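Local coordinates for protein chintase (Rhizomucor miehei, PDB 5YUQ) that probably hydrolyses the beta-1,4 linkages of chitin as a family 18 glycoside hydrolase from a thermophilic fungus, with an active site shaped as a tunnel, at residues Lys269-Asp272 with Val278-Tyr281; Lys262-Asp267 with Trp287-Gln292; Gly192-Leu197 with Tyr235-Lys240; Gly65-Ser70 with Asn113-Asn118. One frame throughout, in Å; residues are numbered along the deposited sequence.

Interaction 1. Residues Lys269-Asp272 with Val278-Tyr281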
loop_
_atom_site.group_PDB
_atom_site.type_symbol
_atom_site.label_atom_id
_atom_site.label_comp_id
_atom_site.label_asym_id
_atom_site.label_seq_id
_atom_site.Cartn_x
_atom_site.Cartn_y
_atom_site.Cartn_z
ATOM N N LYS A 269 -4.069 2.958 18.933
ATOM C CA LYS A 269 -3.274 1.805 19.315
ATOM C C LYS A 269 -4.005 0.547 18.886
ATOM O O LYS A 269 -5.222 0.443 19.047
ATOM C CB LYS A 269 -3.030 1.792 20.824
ATOM C CG LYS A 269 -1.569 1.860 21.189
ATOM C CD LYS A 269 -1.364 1.862 22.694
ATOM C CE LYS A 269 0.117 1.915 23.019
ATOM N NZ LYS A 269 0.382 1.816 24.479
ATOM N N ALA A 270 -3.270 -0.397 18.309
ATOM C CA ALA A 270 -3.878 -1.631 17.836
ATOM C C ALA A 270 -2.879 -2.779 17.855
ATOM O O ALA A 270 -1.699 -2.596 17.538
ATOM C CB ALA A 270 -4.433 -1.441 16.434
ATOM N N ALA A 271 -3.360 -3.966 18.221
ATOM C CA ALA A 271 -2.515 -5.150 18.239
ATOM C C ALA A 271 -2.794 -6.037 17.037
ATOM O O ALA A 271 -3.941 -6.177 16.597
ATOM C CB ALA A 271 -2.700 -5.930 19.535
ATOM N N ASP A 272 -1.731 -6.625 16.503
ATOM C CA ASP A 272 -1.850 -7.599 15.434
ATOM C C ASP A 272 -2.639 -8.820 15.909
ATOM O O ASP A 272 -2.682 -9.105 17.108
ATOM C CB ASP A 272 -0.454 -8.006 14.949
ATOM C CG ASP A 272 0.183 -6.961 14.062
ATOM O OD1 ASP A 272 -0.531 -6.053 13.600
ATOM O OD2 ASP A 272 1.397 -7.056 13.802
ATOM N N VAL A 278 1.034 -7.172 21.483
ATOM C CA VAL A 278 0.882 -5.903 22.197
ATOM C C VAL A 278 0.371 -4.805 21.259
ATOM O O VAL A 278 0.796 -4.715 20.109
ATOM C CB VAL A 278 2.213 -5.469 22.865
ATOM C CG1 VAL A 278 3.340 -5.464 21.854
ATOM C CG2 VAL A 278 2.075 -4.103 23.515
ATOM N N ALA A 279 -0.558 -3.988 21.743
ATOM C CA ALA A 279 -1.054 -2.852 20.966
ATOM C C ALA A 279 0.038 -1.798 20.742
ATOM O O ALA A 279 0.746 -1.413 21.673
ATOM C CB ALA A 279 -2.256 -2.231 21.645
ATOM N N THR A 280 0.178 -1.342 19.499
ATOM C CA THR A 280 1.191 -0.348 19.153
ATOM C C THR A 280 0.593 0.768 18.311
ATOM O O THR A 280 -0.474 0.603 17.720
ATOM C CB THR A 280 2.350 -0.977 18.359
ATOM O OG1 THR A 280 1.839 -1.583 17.168
ATOM C CG2 THR A 280 3.061 -2.031 19.187
ATOM N N TYR A 281 1.280 1.906 18.276
ATOM C CA TYR A 281 0.946 2.974 17.346
ATOM C C TYR A 281 1.663 2.736 16.022
ATOM O O TYR A 281 2.665 2.027 15.978
ATOM C CB TYR A 281 1.356 4.332 17.912
ATOM C CG TYR A 281 0.573 4.759 19.125
ATOM C CD1 TYR A 281 -0.779 5.055 19.031
ATOM C CD2 TYR A 281 1.191 4.896 20.361
ATOM C CE1 TYR A 281 -1.496 5.461 20.134
ATOM C CE2 TYR A 281 0.477 5.306 21.475
ATOM C CZ TYR A 281 -0.866 5.582 21.350
ATOM O OH TYR A 281 -1.593 5.990 22.445
HETATM O O HOH W 1 0.852 -5.904 17.569
#
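A270 and T280 face each other as an antiparallel hydrogen-bonded pair. Their backbones exchange two bonds. A270 N donates to T280 O at 3.0 Å, and T280 N returns a nearly straight bond, 172° at the hydrogen, to A270 O. Two CA-H...O contacts flank this pair. K269 CA lies 3.4 Å from T280 O, and A279 CA approaches A270 O.

The main side-chain contact is a CH-pi interaction. K269 CG sits over the centre of the Y281 ring, 3.7 Å from its centroid. Beyond CG the lysine chain is extended, and its CE passes 3.7 Å from Y281 CE2. The lysine thus crosses the ring face with its methylenes. On the other side of the bridge, A271 CB meets A279 CB at 4.3 Å, a small apolar contact.

A water continues the link past the bridge. Water 1 accepts from D272 N and donates to V278 O. It spans the two backbones where they no longer bond directly.

The contact lies at the surface, with most of its residues exposed. It is a single antiparallel bridge at the neck of a short loop.

Interaction 2. Residues Lys262-Asp267 with Trp287-Gln292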
loop_
_atom_site.group_PDB
_atom_site.type_symbol
_atom_site.label_atom_id
_atom_site.label_comp_id
_atom_site.label_asym_id
_atom_site.label_seq_id
_atom_site.Cartn_x
_atom_site.Cartn_y
_atom_site.Cartn_z
ATOM N N LYS A 262 2.880 7.846 18.763
ATOM C CA LYS A 262 1.599 8.113 18.122
ATOM C C LYS A 262 1.718 9.236 17.100
ATOM O O LYS A 262 2.418 10.229 17.327
ATOM C CB LYS A 262 0.569 8.501 19.186
ATOM C CG LYS A 262 -0.840 8.730 18.667
ATOM C CD LYS A 262 -1.726 9.279 19.790
ATOM C CE LYS A 262 -3.131 9.603 19.302
ATOM N NZ LYS A 262 -3.875 8.395 18.883
ATOM N N GLY A 263 1.022 9.072 15.980
ATOM C CA GLY A 263 0.904 10.116 14.979
ATOM C C GLY A 263 -0.257 11.037 15.293
ATOM O O GLY A 263 -0.282 11.664 16.358
ATOM N N ASP A 264 -1.224 11.127 14.384
ATOM C CA ASP A 264 -2.367 12.004 14.629
ATOM C C ASP A 264 -3.538 11.254 15.266
ATOM O O ASP A 264 -3.371 10.143 15.766
ATOM C CB ASP A 264 -2.797 12.735 13.349
ATOM C CG ASP A 264 -3.365 11.806 12.300
ATOM O OD1 ASP A 264 -3.606 10.611 12.587
ATOM O OD2 ASP A 264 -3.581 12.277 11.165
ATOM N N SER A 265 -4.721 11.868 15.238
ATOM C CA SER A 265 -5.901 11.285 15.871
ATOM C C SER A 265 -6.357 9.983 15.222
ATOM O O SER A 265 -7.078 9.201 15.839
ATOM C CB SER A 265 -7.052 12.294 15.878
ATOM O OG SER A 265 -7.486 12.580 14.564
ATOM N N THR A 266 -5.948 9.750 13.976
ATOM C CA THR A 266 -6.305 8.517 13.281
ATOM C C THR A 266 -5.442 7.354 13.743
ATOM O O THR A 266 -5.733 6.199 13.430
ATOM C CB THR A 266 -6.159 8.643 11.747
ATOM O OG1 THR A 266 -4.771 8.732 11.398
ATOM C CG2 THR A 266 -6.912 9.847 11.219
ATOM N N ASP A 267 -4.380 7.658 14.486
ATOM C CA ASP A 267 -3.432 6.628 14.912
ATOM C C ASP A 267 -3.837 6.012 16.247
ATOM O O ASP A 267 -3.313 6.377 17.301
ATOM C CB ASP A 267 -2.012 7.196 14.983
ATOM C CG ASP A 267 -0.963 6.135 15.248
ATOM O OD1 ASP A 267 -1.285 4.931 15.198
ATOM O OD2 ASP A 267 0.196 6.517 15.502
ATOM N N TRP A 287 -3.034 13.219 5.598
ATOM C CA TRP A 287 -2.910 14.514 4.951
ATOM C C TRP A 287 -3.876 15.544 5.521
ATOM O O TRP A 287 -3.505 16.709 5.685
ATOM C CB TRP A 287 -3.110 14.407 3.443
ATOM C CG TRP A 287 -3.119 15.760 2.813
ATOM C CD1 TRP A 287 -4.209 16.462 2.386
ATOM C CD2 TRP A 287 -1.979 16.593 2.565
ATOM N NE1 TRP A 287 -3.815 17.684 1.887
ATOM C CE2 TRP A 287 -2.450 17.785 1.982
ATOM C CE3 TRP A 287 -0.605 16.443 2.774
ATOM C CZ2 TRP A 287 -1.595 18.818 1.598
ATOM C CZ3 TRP A 287 0.244 17.468 2.398
ATOM C CH2 TRP A 287 -0.255 18.642 1.818
ATOM N N ARG A 288 -5.100 15.136 5.827
ATOM C CA ARG A 288 -6.097 16.091 6.343
ATOM C C ARG A 288 -5.504 16.831 7.559
ATOM O O ARG A 288 -5.714 18.007 7.671
ATOM C CB ARG A 288 -7.408 15.476 6.746
ATOM C CG ARG A 288 -8.203 14.901 5.597
ATOM C CD ARG A 288 -9.474 14.167 5.972
ATOM N NE ARG A 288 -10.519 15.086 6.429
ATOM C CZ ARG A 288 -11.288 15.787 5.620
ATOM N NH1 ARG A 288 -11.212 15.697 4.299
ATOM N NH2 ARG A 288 -12.181 16.573 6.141
ATOM N N THR A 289 -4.827 16.092 8.441
ATOM C CA THR A 289 -4.221 16.679 9.632
ATOM C C THR A 289 -3.059 17.596 9.274
ATOM O O THR A 289 -2.933 18.694 9.820
ATOM C CB THR A 289 -3.710 15.592 10.579
ATOM O OG1 THR A 289 -4.754 14.638 10.819
ATOM C CG2 THR A 289 -3.263 16.208 11.899
ATOM N N ILE A 290 -2.206 17.139 8.364
ATOM C CA ILE A 290 -1.078 17.940 7.899
ATOM C C ILE A 290 -1.568 19.283 7.348
ATOM O O ILE A 290 -1.006 20.339 7.657
ATOM C CB ILE A 290 -0.277 17.172 6.829
ATOM C CG1 ILE A 290 0.229 15.846 7.418
ATOM C CG2 ILE A 290 0.892 17.998 6.321
ATOM C CD1 ILE A 290 0.976 14.953 6.419
ATOM N N ALA A 291 -2.642 19.238 6.568
ATOM C CA ALA A 291 -3.207 20.444 5.971
ATOM C C ALA A 291 -3.844 21.328 7.036
ATOM O O ALA A 291 -3.578 22.534 7.093
ATOM C CB ALA A 291 -4.222 20.072 4.907
ATOM N N GLN A 292 -4.670 20.726 7.889
ATOM C CA GLN A 292 -5.393 21.490 8.911
ATOM C C GLN A 292 -4.454 22.167 9.904
ATOM O O GLN A 292 -4.752 23.261 10.394
ATOM C CB GLN A 292 -6.381 20.587 9.662
ATOM C CG GLN A 292 -7.619 20.180 8.865
ATOM C CD GLN A 292 -8.324 18.960 9.450
ATOM O OE1 GLN A 292 -7.847 18.348 10.413
ATOM N NE2 GLN A 292 -9.463 18.600 8.865
HETATM O O HOH W 2 -6.029 14.802 13.221
#
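D264 and T289 bring their CA atoms to 7.1 Å where a type I turn from D264 to D267 meets the first turn of helix 287-292. Their side chains alone make the direct contact. T289 OG1 donates to D264 OD2 at 2.7 Å. It comes from above the carboxylate plane, 37° out of it. The T289 methyl CG2 lies 3.8 Å from D264 CB, beside the polar bond.

The other carboxylate oxygen holds the turn. D264 OD1 accepts from T266 N at 2.9 Å, again from above the plane. It also accepts from T266 OG1, here on its syn lone pair. D264 CG lies between its backbone N and carbonyl carbon (chi1 67°), which folds the carboxylate back over its own turn. OD2 has a second donor in I286 N, at the end of strand 284-286. The buried carboxylate is therefore gripped at both oxygens, and its rotation is well fixed.

Water 2 donates to T289 OG1 at 2.7 Å and also bonds S265 OG, so the T289 hydroxyl both gives and receives.

D264 OD1 with T266 N forms an Asx turn. It is laid over a type I turn, and the same aspartate ties this loop to the start of the helix.

Interaction 3. Residues Gly192-Leu197 with Tyr235-Lys240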
loop_
_atom_site.group_PDB
_atom_site.type_symbol
_atom_site.label_atom_id
_atom_site.label_comp_id
_atom_site.label_asym_id
_atom_site.label_seq_id
_atom_site.Cartn_x
_atom_site.Cartn_y
_atom_site.Cartn_z
ATOM N N GLY A 192 13.960 7.941 7.829
ATOM C CA GLY A 192 14.020 7.946 6.382
ATOM C C GLY A 192 12.655 8.330 5.874
ATOM O O GLY A 192 11.744 8.558 6.659
ATOM N N ALA A 193 12.490 8.401 4.562
ATOM C CA ALA A 193 11.193 8.791 4.036
ATOM C C ALA A 193 10.170 7.654 4.129
ATOM O O ALA A 193 10.516 6.469 4.050
ATOM C CB ALA A 193 11.318 9.296 2.596
ATOM N N ASN A 194 8.904 8.027 4.299
ATOM C CA ASN A 194 7.820 7.056 4.287
ATOM C C ASN A 194 7.698 6.441 2.904
ATOM O O ASN A 194 7.543 5.228 2.741
ATOM C CB ASN A 194 6.510 7.766 4.645
ATOM C CG ASN A 194 5.318 6.843 4.614
ATOM O OD1 ASN A 194 5.393 5.693 5.048
ATOM N ND2 ASN A 194 4.198 7.346 4.106
ATOM N N ALA A 195 7.752 7.308 1.903
ATOM C CA ALA A 195 7.573 6.894 0.523
ATOM C C ALA A 195 8.623 7.563 -0.344
ATOM O O ALA A 195 8.298 8.383 -1.195
ATOM C CB ALA A 195 6.188 7.259 0.057
ATOM N N PRO A 196 9.896 7.208 -0.133
ATOM C CA PRO A 196 10.936 7.844 -0.941
ATOM C C PRO A 196 10.775 7.482 -2.403
ATOM O O PRO A 196 10.439 6.335 -2.711
ATOM C CB PRO A 196 12.226 7.226 -0.406
ATOM C CG PRO A 196 11.813 5.907 0.186
ATOM C CD PRO A 196 10.422 6.121 0.715
ATOM N N LEU A 197 11.001 8.441 -3.292
ATOM C CA LEU A 197 10.993 8.133 -4.715
ATOM C C LEU A 197 12.331 7.515 -5.088
ATOM O O LEU A 197 12.402 6.629 -5.937
ATOM C CB LEU A 197 10.722 9.396 -5.527
ATOM C CG LEU A 197 10.679 9.200 -7.044
ATOM C CD1 LEU A 197 9.635 8.171 -7.422
ATOM C CD2 LEU A 197 10.378 10.536 -7.702
ATOM N N TYR A 235 -0.774 9.964 3.426
ATOM C CA TYR A 235 -0.426 10.151 4.829
ATOM C C TYR A 235 1.085 10.203 4.940
ATOM O O TYR A 235 1.800 9.835 4.000
ATOM C CB TYR A 235 -0.938 8.968 5.664
ATOM C CG TYR A 235 -0.280 7.645 5.296
ATOM C CD1 TYR A 235 -0.736 6.894 4.217
ATOM C CD2 TYR A 235 0.796 7.158 6.020
ATOM C CE1 TYR A 235 -0.137 5.707 3.870
ATOM C CE2 TYR A 235 1.409 5.963 5.680
ATOM C CZ TYR A 235 0.933 5.242 4.606
ATOM O OH TYR A 235 1.513 4.047 4.233
ATOM N N GLY A 236 1.562 10.645 6.098
ATOM C CA GLY A 236 2.967 10.575 6.425
ATOM C C GLY A 236 3.142 9.804 7.718
ATOM O O GLY A 236 2.171 9.277 8.267
ATOM N N ARG A 237 4.372 9.730 8.204
ATOM C CA ARG A 237 4.639 9.033 9.462
ATOM C C ARG A 237 5.566 9.852 10.333
ATOM O O ARG A 237 6.511 10.466 9.833
ATOM C CB ARG A 237 5.259 7.660 9.203
ATOM C CG ARG A 237 5.828 6.992 10.455
ATOM C CD ARG A 237 6.073 5.493 10.259
ATOM N NE ARG A 237 4.824 4.803 9.951
ATOM C CZ ARG A 237 4.424 4.507 8.725
ATOM N NH1 ARG A 237 5.195 4.808 7.684
ATOM N NH2 ARG A 237 3.266 3.897 8.537
ATOM N N VAL A 238 5.287 9.878 11.634
ATOM C CA VAL A 238 6.207 10.499 12.570
ATOM C C VAL A 238 7.162 9.481 13.183
ATOM O O VAL A 238 6.799 8.327 13.421
ATOM C CB VAL A 238 5.478 11.286 13.692
ATOM C CG1 VAL A 238 4.770 12.500 13.110
ATOM C CG2 VAL A 238 4.510 10.389 14.452
ATOM N N SER A 239 8.401 9.912 13.379
ATOM C CA SER A 239 9.382 9.166 14.152
ATOM C C SER A 239 9.889 10.097 15.237
ATOM O O SER A 239 9.779 11.320 15.127
ATOM C CB SER A 239 10.552 8.737 13.273
ATOM O OG SER A 239 10.125 7.843 12.257
ATOM N N LYS A 240 10.452 9.525 16.288
ATOM C CA LYS A 240 11.040 10.330 17.347
ATOM C C LYS A 240 12.546 10.397 17.140
ATOM O O LYS A 240 13.225 9.372 17.196
ATOM C CB LYS A 240 10.754 9.701 18.705
ATOM C CG LYS A 240 11.263 10.552 19.865
ATOM C CD LYS A 240 11.030 9.878 21.196
ATOM C CE LYS A 240 11.384 10.840 22.327
ATOM N NZ LYS A 240 11.201 10.203 23.656
HETATM O O HOH W 3 11.429 7.001 9.859
HETATM O O HOH W 4 4.341 10.025 2.964
#
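N194 OD1 accepts from two donors, D182 N and R237 NH1, and the arginine reaches it across the contact at 2.8 Å. The arginine bond is weak, with an angle of only 124° at the hydrogen. The oxygen meets the guanidinium at its edge, near the guanidinium plane. The amide and guanidinium planes are 70° apart. R237 bends at chi3, which turns its head back toward the asparagine. Its stronger partner is D182, which forms a salt bridge with NH2, while R237 NE bonds S282 O.

The other end of the amide lies beside Y235. N194 ND2 is 3.5 Å from Y235 CE2, and amide and ring planes stand 56° apart. CG of N194 is anti to the backbone N, and this carries the amide to the strand. Y235 OH bonds D182 OD1. That carboxylate therefore links the tyrosine and the arginine.

Water 4 accepts from N194 ND2 at 2.9 Å and sits close to Y235 O. The amide is buried but has polar partners at both ends. Farther along, water 3 bonds S239 OG at 2.9 Å and G192 N weakly.

N194 also packs on P233, and its backbone N bonds S325 OG of strand 322-325. The loop after strand 175-178 is thus pinned against strand 228-240. That strand continues from the TIM barrel alongside the antiparallel strands 284-286 and 322-325.

Interaction 4. Residues Gly65-Ser70 with Asn113-Asn118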
loop_
_atom_site.group_PDB
_atom_site.type_symbol
_atom_site.label_atom_id
_atom_site.label_comp_id
_atom_site.label_asym_id
_atom_site.label_seq_id
_atom_site.Cartn_x
_atom_site.Cartn_y
_atom_site.Cartn_z
ATOM N N GLY A 65 -7.336 -9.523 1.725
ATOM C CA GLY A 65 -6.113 -9.650 2.501
ATOM C C GLY A 65 -5.888 -8.410 3.335
ATOM O O GLY A 65 -6.737 -8.047 4.152
ATOM N N GLY A 66 -4.757 -7.743 3.115
ATOM C CA GLY A 66 -4.375 -6.592 3.913
ATOM C C GLY A 66 -3.541 -7.029 5.099
ATOM O O GLY A 66 -3.338 -8.218 5.319
ATOM N N TRP A 67 -3.026 -6.090 5.847
ATOM C CA TRP A 67 -2.149 -6.425 6.956
ATOM C C TRP A 67 -2.700 -7.407 7.949
ATOM O O TRP A 67 -2.041 -8.300 8.303
ATOM C CB TRP A 67 -1.724 -5.129 7.714
ATOM C CG TRP A 67 -0.753 -5.328 8.747
ATOM C CD1 TRP A 67 -0.987 -5.324 10.069
ATOM C CD2 TRP A 67 0.645 -5.509 8.574
ATOM N NE1 TRP A 67 0.149 -5.574 10.723
ATOM C CE2 TRP A 67 1.186 -5.623 9.857
ATOM C CE3 TRP A 67 1.485 -5.600 7.479
ATOM C CZ2 TRP A 67 2.523 -5.859 10.081
ATOM C CZ3 TRP A 67 2.819 -5.811 7.699
ATOM C CH2 TRP A 67 3.324 -5.949 9.022
ATOM N N THR A 68 -3.895 -7.187 8.434
ATOM C CA THR A 68 -4.457 -8.088 9.438
ATOM C C THR A 68 -5.296 -9.191 8.823
ATOM O O THR A 68 -5.880 -9.997 9.543
ATOM C CB THR A 68 -5.307 -7.328 10.488
ATOM O OG1 THR A 68 -6.404 -6.666 9.842
ATOM C CG2 THR A 68 -4.465 -6.300 11.202
ATOM N N GLY A 69 -5.356 -9.228 7.490
ATOM C CA GLY A 69 -6.143 -10.224 6.787
ATOM C C GLY A 69 -5.316 -11.257 6.042
ATOM O O GLY A 69 -5.813 -11.911 5.130
ATOM N N SER A 70 -4.058 -11.422 6.438
ATOM C CA SER A 70 -3.153 -12.304 5.703
ATOM C C SER A 70 -2.761 -13.559 6.478
ATOM O O SER A 70 -1.885 -14.300 6.038
ATOM C CB SER A 70 -1.895 -11.534 5.281
ATOM O OG SER A 70 -2.210 -10.567 4.277
ATOM N N ASN A 113 8.029 -11.540 7.942
ATOM C CA ASN A 113 7.595 -10.168 8.118
ATOM C C ASN A 113 6.120 -10.091 7.749
ATOM O O ASN A 113 5.517 -11.109 7.424
ATOM C CB ASN A 113 8.482 -9.224 7.312
ATOM C CG ASN A 113 9.950 -9.381 7.676
ATOM O OD1 ASN A 113 10.288 -9.602 8.841
ATOM N ND2 ASN A 113 10.825 -9.298 6.682
ATOM N N GLY A 114 5.513 -8.944 7.899
ATOM C CA GLY A 114 4.079 -8.948 7.820
ATOM C C GLY A 114 3.664 -9.415 9.247
ATOM O O GLY A 114 4.505 -9.601 10.085
ATOM N N VAL A 115 2.416 -9.608 9.527
ATOM C CA VAL A 115 1.969 -10.057 10.842
ATOM C C VAL A 115 2.747 -11.312 11.248
ATOM O O VAL A 115 2.862 -12.269 10.476
ATOM C CB VAL A 115 0.445 -10.272 10.870
ATOM C CG1 VAL A 115 0.030 -11.087 12.076
ATOM C CG2 VAL A 115 -0.267 -8.927 10.864
ATOM N N ALA A 116 3.313 -11.285 12.452
ATOM C CA ALA A 116 4.298 -12.287 12.861
ATOM C C ALA A 116 3.804 -13.732 12.784
ATOM O O ALA A 116 4.565 -14.643 12.444
ATOM C CB ALA A 116 4.802 -11.977 14.262
ATOM N N CYS A 117 2.534 -13.941 13.114
ATOM C CA CYS A 117 1.983 -15.288 13.186
ATOM C C CYS A 117 1.244 -15.708 11.911
ATOM O O CYS A 117 0.534 -16.725 11.895
ATOM C CB CYS A 117 1.073 -15.431 14.410
ATOM S SG CYS A 117 -0.390 -14.383 14.347
ATOM N N ASN A 118 1.408 -14.932 10.839
ATOM C CA ASN A 118 0.923 -15.365 9.526
ATOM C C ASN A 118 1.401 -16.766 9.188
ATOM O O ASN A 118 2.544 -17.125 9.486
ATOM C CB ASN A 118 1.425 -14.419 8.430
ATOM C CG ASN A 118 0.606 -13.155 8.317
ATOM O OD1 ASN A 118 -0.437 -12.999 8.961
ATOM N ND2 ASN A 118 1.070 -12.240 7.480
HETATM O O HOH W 5 -2.441 -11.028 8.781
HETATM O O HOH W 6 0.417 -9.331 7.433
#
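W67 presents one face of its indole to V115. The methyl CG2 stands over the five-membered ring, 3.7 Å from its centroid and 23° off the normal. This CH-pi contact is displaced toward W67 NE1, which CG2 approaches to 3.4 Å. The same methyl is 3.2 Å from W67 O, so it sits between the W67 ring and the W67 carbonyl. At the far end of the indole, W67 CH2 is 3.3 Å from G114 CA. CG of W67 lies anti to its backbone N (chi1 -174°), which sends the indole over the loop 113-118. NE1 donates to D272 OD1, which helps fix the rotation of the ring.

N118 lays the face of its amide over the S70 carbonyl, with CG 3.6 Å from S70 O. The serine hydroxyl does not join them. S70 OG donates to G66 O, which G69 N bonds from the opposite face of the carbonyl plane, and is also bonded to E107 N. The loops following barrel strands 59-65 and 101-105 meet here, consistent with the rim of a family 18 active site.

No direct hydrogen bond spans the contact. Water 5 accepts a hydrogen bond from S70 N and donates to W67 O and N118 OD1. Water 6 accepts from V115 N and N118 ND2 and donates to W67 O at 2.8 Å; it lies over the same indole face as the methyl.

The contact therefore divides into an apolar half on the tryptophan face and a polar half joined through water. Each polar atom of the buried N118 amide has a water partner, and W67 O accepts from both waters.

Overall arrangement
From the N terminus, interaction 4 comes first. It joins the loops that follow strands 59-65 and 101-105, beside E107, probably the acid of the family 18 signature. Interaction 3 follows and joins the loop after strand 175-178 to strand 228-240. Interaction 2 then closes the segment from 262-267 to helix 287-292, and interaction 1 is nested inside it. The others follow in series, and none cross. The nested pair touches where Y281 packs on K262 and D267. Interaction 2 also meets interaction 3, through V238. D272 of interaction 1 reaches W67 and V115 of interaction 4, and the C117-C274 disulfide reinforces this link to the barrel loops.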